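Local coordinates for protein solute carrier family 15 member 1 (Mus musculus, PDB 5A9D) that is the immunoglobulin-like extracellular domain of an intestinal transporter that, as its names indicate, probably carries small peptides together with protons, at residues 17-22 with 46-51; 60-65 with 79-84. All blocks are in the same frame, centred on the assembly; numbering follows the deposited sequence.

Interaction 1 (17-22 with 46-51); sequences MTVHFP and TSINIS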
loop_
_atom_site.group_PDB
_atom_site.type_symbol
_atom_site.label_atom_id
_atom_site.label_comp_id
_atom_site.label_asym_id
_atom_site.label_seq_id
_atom_site.Cartn_x
_atom_site.Cartn_y
_atom_site.Cartn_z
ATOM N N MET A 17 22.392 1.448 14.786
ATOM C CA MET A 17 21.134 1.879 15.368
ATOM C C MET A 17 20.486 0.729 16.061
ATOM O O MET A 17 20.663 -0.418 15.646
ATOM C CB MET A 17 20.200 2.482 14.309
ATOM C CG MET A 17 20.667 3.836 13.858
ATOM S SD MET A 17 19.505 4.596 12.740
ATOM C CE MET A 17 18.276 5.154 13.938
ATOM N N THR A 18 19.720 1.033 17.097
ATOM C CA THR A 18 19.029 0.042 17.895
ATOM C C THR A 18 17.514 0.307 17.904
ATOM O O THR A 18 17.067 1.444 18.097
ATOM C CB THR A 18 19.579 0.045 19.350
ATOM O OG1 THR A 18 20.993 -0.176 19.347
ATOM C CG2 THR A 18 18.912 -0.988 20.211
ATOM N N VAL A 19 16.737 -0.760 17.735
ATOM C CA VAL A 19 15.283 -0.726 17.845
ATOM C C VAL A 19 14.947 -1.583 19.044
ATOM O O VAL A 19 15.294 -2.775 19.080
ATOM C CB VAL A 19 14.579 -1.235 16.564
ATOM C CG1 VAL A 19 13.062 -1.187 16.757
ATOM C CG2 VAL A 19 14.985 -0.388 15.357
ATOM N N HIS A 20 14.304 -0.971 20.032
ATOM C CA HIS A 20 13.915 -1.632 21.271
ATOM C C HIS A 20 12.455 -2.002 21.181
ATOM O O HIS A 20 11.583 -1.138 21.182
ATOM C CB HIS A 20 14.159 -0.737 22.511
ATOM C CG HIS A 20 15.556 -0.217 22.638
ATOM N ND1 HIS A 20 16.489 -0.855 23.434
ATOM C CD2 HIS A 20 16.123 0.888 22.092
ATOM C CE1 HIS A 20 17.592 -0.127 23.349
ATOM N NE2 HIS A 20 17.417 0.938 22.556
ATOM N N PHE A 21 12.204 -3.288 21.047
ATOM C CA PHE A 21 10.869 -3.840 20.982
ATOM C C PHE A 21 10.594 -4.368 22.385
ATOM O O PHE A 21 11.553 -4.604 23.126
ATOM C CB PHE A 21 10.835 -5.013 19.993
ATOM C CG PHE A 21 11.060 -4.662 18.547
ATOM C CD1 PHE A 21 10.013 -4.164 17.764
ATOM C CD2 PHE A 21 12.294 -4.902 17.937
ATOM C CE1 PHE A 21 10.202 -3.894 16.399
ATOM C CE2 PHE A 21 12.491 -4.616 16.587
ATOM C CZ PHE A 21 11.433 -4.137 15.819
ATOM N N PRO A 22 9.343 -4.590 22.815
ATOM C CA PRO A 22 9.149 -5.119 24.181
ATOM C C PRO A 22 9.767 -6.520 24.328
ATOM O O PRO A 22 9.514 -7.420 23.524
ATOM C CB PRO A 22 7.623 -5.082 24.370
ATOM C CG PRO A 22 7.133 -4.101 23.319
ATOM C CD PRO A 22 8.052 -4.359 22.146
ATOM N N THR A 46 3.451 -2.507 22.861
ATOM C CA THR A 46 3.149 -1.357 23.733
ATOM C C THR A 46 3.820 -0.073 23.249
ATOM O O THR A 46 3.159 0.967 23.168
ATOM C CB THR A 46 3.500 -1.717 25.195
ATOM O OG1 THR A 46 2.790 -2.902 25.547
ATOM C CG2 THR A 46 3.150 -0.608 26.184
ATOM N N SER A 47 5.134 -0.147 22.961
ATOM C CA SER A 47 5.942 0.955 22.446
ATOM C C SER A 47 7.184 0.410 21.751
ATOM O O SER A 47 7.593 -0.725 22.011
ATOM C CB SER A 47 6.316 1.944 23.550
ATOM O OG SER A 47 7.370 1.462 24.366
ATOM N N ILE A 48 7.756 1.204 20.845
ATOM C CA ILE A 48 8.973 0.870 20.122
ATOM C C ILE A 48 9.852 2.099 20.184
ATOM O O ILE A 48 9.419 3.175 19.770
ATOM C CB ILE A 48 8.701 0.390 18.661
ATOM C CG1 ILE A 48 7.817 -0.880 18.635
ATOM C CG2 ILE A 48 10.031 0.125 17.924
ATOM C CD1 ILE A 48 7.235 -1.234 17.246
ATOM N N ASN A 49 11.065 1.952 20.723
ATOM C CA ASN A 49 12.035 3.038 20.852
ATOM C C ASN A 49 13.187 2.778 19.919
ATOM O O ASN A 49 13.579 1.633 19.728
ATOM C CB ASN A 49 12.554 3.176 22.299
ATOM C CG ASN A 49 11.468 3.203 23.334
ATOM O OD1 ASN A 49 10.554 4.045 23.307
ATOM N ND2 ASN A 49 11.525 2.250 24.251
ATOM N N ILE A 50 13.729 3.842 19.336
ATOM C CA ILE A 50 14.846 3.790 18.398
ATOM C C ILE A 50 15.918 4.725 18.905
ATOM O O ILE A 50 15.631 5.864 19.292
ATOM C CB ILE A 50 14.378 4.171 16.966
ATOM C CG1 ILE A 50 13.297 3.202 16.439
ATOM C CG2 ILE A 50 15.554 4.274 15.996
ATOM C CD1 ILE A 50 12.532 3.748 15.272
ATOM N N SER A 51 17.156 4.237 18.918
ATOM C CA SER A 51 18.309 5.016 19.342
ATOM C C SER A 51 19.484 4.827 18.387
ATOM O O SER A 51 19.493 3.882 17.591
ATOM C CB SER A 51 18.690 4.661 20.776
ATOM O OG SER A 51 19.142 3.324 20.925
#

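Interaction 2 (60-65 with 79-84); sequences TVAHDF and SQYRVV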
loop_
_atom_site.group_PDB
_atom_site.type_symbol
_atom_site.label_atom_id
_atom_site.label_comp_id
_atom_site.label_asym_id
_atom_site.label_seq_id
_atom_site.Cartn_x
_atom_site.Cartn_y
_atom_site.Cartn_z
ATOM N N THR A 60 10.458 7.537 20.021
ATOM C CA THR A 60 9.361 6.574 20.160
ATOM C C THR A 60 8.580 6.527 18.840
ATOM O O THR A 60 8.266 7.573 18.271
ATOM C CB THR A 60 8.465 6.915 21.384
ATOM O OG1 THR A 60 9.294 7.073 22.537
ATOM C CG2 THR A 60 7.429 5.821 21.680
ATOM N N VAL A 61 8.243 5.317 18.378
ATOM C CA VAL A 61 7.533 5.060 17.123
ATOM C C VAL A 61 6.024 5.258 17.234
ATOM O O VAL A 61 5.410 4.743 18.165
ATOM C CB VAL A 61 7.899 3.649 16.591
ATOM C CG1 VAL A 61 7.226 3.347 15.256
ATOM C CG2 VAL A 61 9.405 3.512 16.467
ATOM N N ALA A 62 5.433 5.993 16.262
ATOM C CA ALA A 62 3.991 6.256 16.135
ATOM C C ALA A 62 3.356 4.943 15.723
ATOM O O ALA A 62 3.721 4.410 14.674
ATOM C CB ALA A 62 3.745 7.309 15.065
ATOM N N HIS A 63 2.473 4.384 16.577
ATOM C CA HIS A 63 1.854 3.065 16.394
ATOM C C HIS A 63 0.980 2.938 15.131
ATOM O O HIS A 63 -0.260 2.923 15.159
ATOM C CB HIS A 63 1.109 2.603 17.659
ATOM C CG HIS A 63 2.041 2.039 18.685
ATOM N ND1 HIS A 63 2.949 1.025 18.365
ATOM C CD2 HIS A 63 2.218 2.392 19.979
ATOM C CE1 HIS A 63 3.632 0.798 19.474
ATOM N NE2 HIS A 63 3.225 1.592 20.473
ATOM N N ASP A 64 1.683 2.786 14.024
ATOM C CA ASP A 64 1.110 2.585 12.720
ATOM C C ASP A 64 1.521 1.187 12.230
ATOM O O ASP A 64 2.274 1.049 11.262
ATOM C CB ASP A 64 1.430 3.756 11.750
ATOM C CG ASP A 64 2.804 3.803 11.105
ATOM O OD1 ASP A 64 3.746 4.301 11.756
ATOM O OD2 ASP A 64 2.903 3.464 9.905
ATOM N N PHE A 65 1.048 0.145 12.970
ATOM C CA PHE A 65 1.256 -1.240 12.574
ATOM C C PHE A 65 -0.083 -1.927 12.472
ATOM O O PHE A 65 -0.889 -1.821 13.384
ATOM C CB PHE A 65 2.179 -1.985 13.521
ATOM C CG PHE A 65 3.574 -1.426 13.560
ATOM C CD1 PHE A 65 4.497 -1.749 12.575
ATOM C CD2 PHE A 65 3.967 -0.577 14.588
ATOM C CE1 PHE A 65 5.791 -1.225 12.615
ATOM C CE2 PHE A 65 5.249 -0.043 14.619
ATOM C CZ PHE A 65 6.164 -0.387 13.649
ATOM N N SER A 79 18.176 9.046 14.838
ATOM C CA SER A 79 16.958 8.409 15.375
ATOM C C SER A 79 15.683 8.728 14.544
ATOM O O SER A 79 14.624 9.053 15.092
ATOM C CB SER A 79 16.780 8.714 16.861
ATOM O OG SER A 79 17.871 8.178 17.598
ATOM N N GLN A 80 15.806 8.624 13.209
ATOM C CA GLN A 80 14.699 8.833 12.266
ATOM C C GLN A 80 14.150 7.475 11.846
ATOM O O GLN A 80 14.865 6.487 11.868
ATOM C CB GLN A 80 15.177 9.592 11.015
ATOM C CG GLN A 80 15.958 10.879 11.250
ATOM C CD GLN A 80 15.146 11.878 12.031
ATOM O OE1 GLN A 80 14.168 12.449 11.529
ATOM N NE2 GLN A 80 15.487 12.061 13.283
ATOM N N TYR A 81 12.889 7.426 11.475
ATOM C CA TYR A 81 12.268 6.190 11.029
ATOM C C TYR A 81 11.129 6.457 10.055
ATOM O O TYR A 81 10.629 7.569 9.967
ATOM C CB TYR A 81 11.759 5.331 12.227
ATOM C CG TYR A 81 10.507 5.874 12.888
ATOM C CD1 TYR A 81 10.587 6.850 13.885
ATOM C CD2 TYR A 81 9.239 5.448 12.486
ATOM C CE1 TYR A 81 9.435 7.403 14.452
ATOM C CE2 TYR A 81 8.081 6.004 13.036
ATOM C CZ TYR A 81 8.188 6.952 14.049
ATOM O OH TYR A 81 7.072 7.492 14.629
ATOM N N ARG A 82 10.717 5.403 9.354
ATOM C CA ARG A 82 9.545 5.365 8.502
ATOM C C ARG A 82 9.058 3.917 8.471
ATOM O O ARG A 82 9.858 3.004 8.238
ATOM C CB ARG A 82 9.820 5.852 7.073
ATOM C CG ARG A 82 8.502 5.917 6.255
ATOM C CD ARG A 82 8.734 6.067 4.771
ATOM N NE ARG A 82 9.693 7.139 4.491
ATOM C CZ ARG A 82 9.366 8.410 4.292
ATOM N NH1 ARG A 82 8.092 8.788 4.315
ATOM N NH2 ARG A 82 10.313 9.318 4.082
ATOM N N VAL A 83 7.756 3.719 8.710
ATOM C CA VAL A 83 7.141 2.397 8.648
ATOM C C VAL A 83 6.644 2.242 7.221
ATOM O O VAL A 83 5.882 3.060 6.754
ATOM C CB VAL A 83 6.014 2.172 9.686
ATOM C CG1 VAL A 83 5.366 0.790 9.519
ATOM C CG2 VAL A 83 6.531 2.364 11.112
ATOM N N VAL A 84 7.113 1.199 6.530
ATOM C CA VAL A 84 6.750 0.862 5.151
ATOM C C VAL A 84 5.882 -0.406 5.215
ATOM O O VAL A 84 6.231 -1.377 5.876
ATOM C CB VAL A 84 8.045 0.663 4.291
ATOM C CG1 VAL A 84 7.730 0.079 2.904
ATOM C CG2 VAL A 84 8.804 1.982 4.154
HETATM O O HOH W 1 2.868 2.813 6.793
#

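Interaction 1 (17-22 with 46-51)
Two antiparallel strands of an immunoglobulin-like beta-sandwich pair here; the short axes of 17-21 and 49-51 approach to 4.7 Å, their directions 163° apart. Thr18–Ser51 and His20–Asn49 are hydrogen-bonded pairs, with the non-hydrogen-bonded pair Val19–Ile50 between them. The straightest bond, His20 N to Asn49 O at 2.7 Å, lies nearly along the C=O axis. On the face carrying Val19 and Ile50 the methyls meet in two ways. Val19 CG1, anti to its backbone N, crosses obliquely onto Ile48 CG2 at 3.5 Å, while its CG2 branch lies alongside Ile50 CG1. Met17 bends at chi3 (78°), which swings CE against Ile50 CG2, also 3.5 Å away. Phe21 starts out away from the partner strand, yet its ring lies side by side with Ile48, and Val19 CG1 sits 3.4 Å above one face of that ring, near the rim. Strand 4-11 covers Met17, Val19 and Phe21, and strand 69-76 Met17, Val19 and Ile50; Ile48 rests on Val61 and Phe65. The other face is polar and partly exposed. There Thr18 CG2 lies over one face of the imidazole, whose ND1 bonds to Ser25 OG; at the ring edge, His20 NE2 makes a weak 3.4 Å hydrogen bond with Ser51 OG.

Interaction 2 (60-65 with 79-84)
No backbone pairing joins strand 80-84 to the irregular segment 60-65 across this immunoglobulin-like sandwich; the side chains of Tyr81 and Val83 do most of the reaching, and the nearest CA atoms, those of Asp64 and Val83, are still 7.3 Å apart. The one direct hydrogen bond runs from Ala62 N to Tyr81 OH, 2.8 Å long and fairly straight at 164°, so the phenol oxygen accepts the amide proton of a loop residue. Tyr81 gets there with CG in the crowded position between its backbone N and carbonyl carbon (chi1 74°). A second polar link is indirect: one water donates to both Asp64 OD2, at 3.2 Å, and Val83 O. Ring contacts follow from the same tyrosine pose. Val61 CG2 stands 4.2 Å from the Tyr81 ring centroid and only 1° off the normal, a CH-pi contact over the face, while Val61 CG1 packs at 3.6 Å from Tyr81 CE2. Among apolar contacts, Val83 CG1 meets Phe65 CE1 at 3.7 Å as the two side chains cross obliquely. The polar Asp64 carboxylate meets Val83 tip to tip, Asp64 OD2 lying 3.4 Å from Val83 CB in van der Waals contact. Strand 80-88, outermost of its sheet within this chain, lies beside 69-76, whose Leu73 touches both Tyr81 and Val83; segment 60-65 leaves strand 58-60 of the other sheet, and Phe65 reaches Val5 and Ile7 on strand 4-11.

In the fold
Both contacts belong to the same beta-sandwich, their centres about 10 Å apart, but they differ in direction. Interaction 1 runs within one sheet, where main-chain pairing dominates and the two segments together bury 536 Å²; interaction 2 joins the two sheets near an edge, largely through side chains, burying 284 Å². Each is partly buried, with an apolar interior part and a more exposed polar part. They meet directly: Ile48 O and Val61 N lie 2.8 Å apart, a probable hydrogen bond, and Ile50 CD1 packs on Val61 CG2 at 3.4 Å. Val61, with Ile50, which also touches Tyr81, links the two contacts. Across the assembly, 79-84 alone approaches the second subunit, where Arg82 bonds to His124 of that chain.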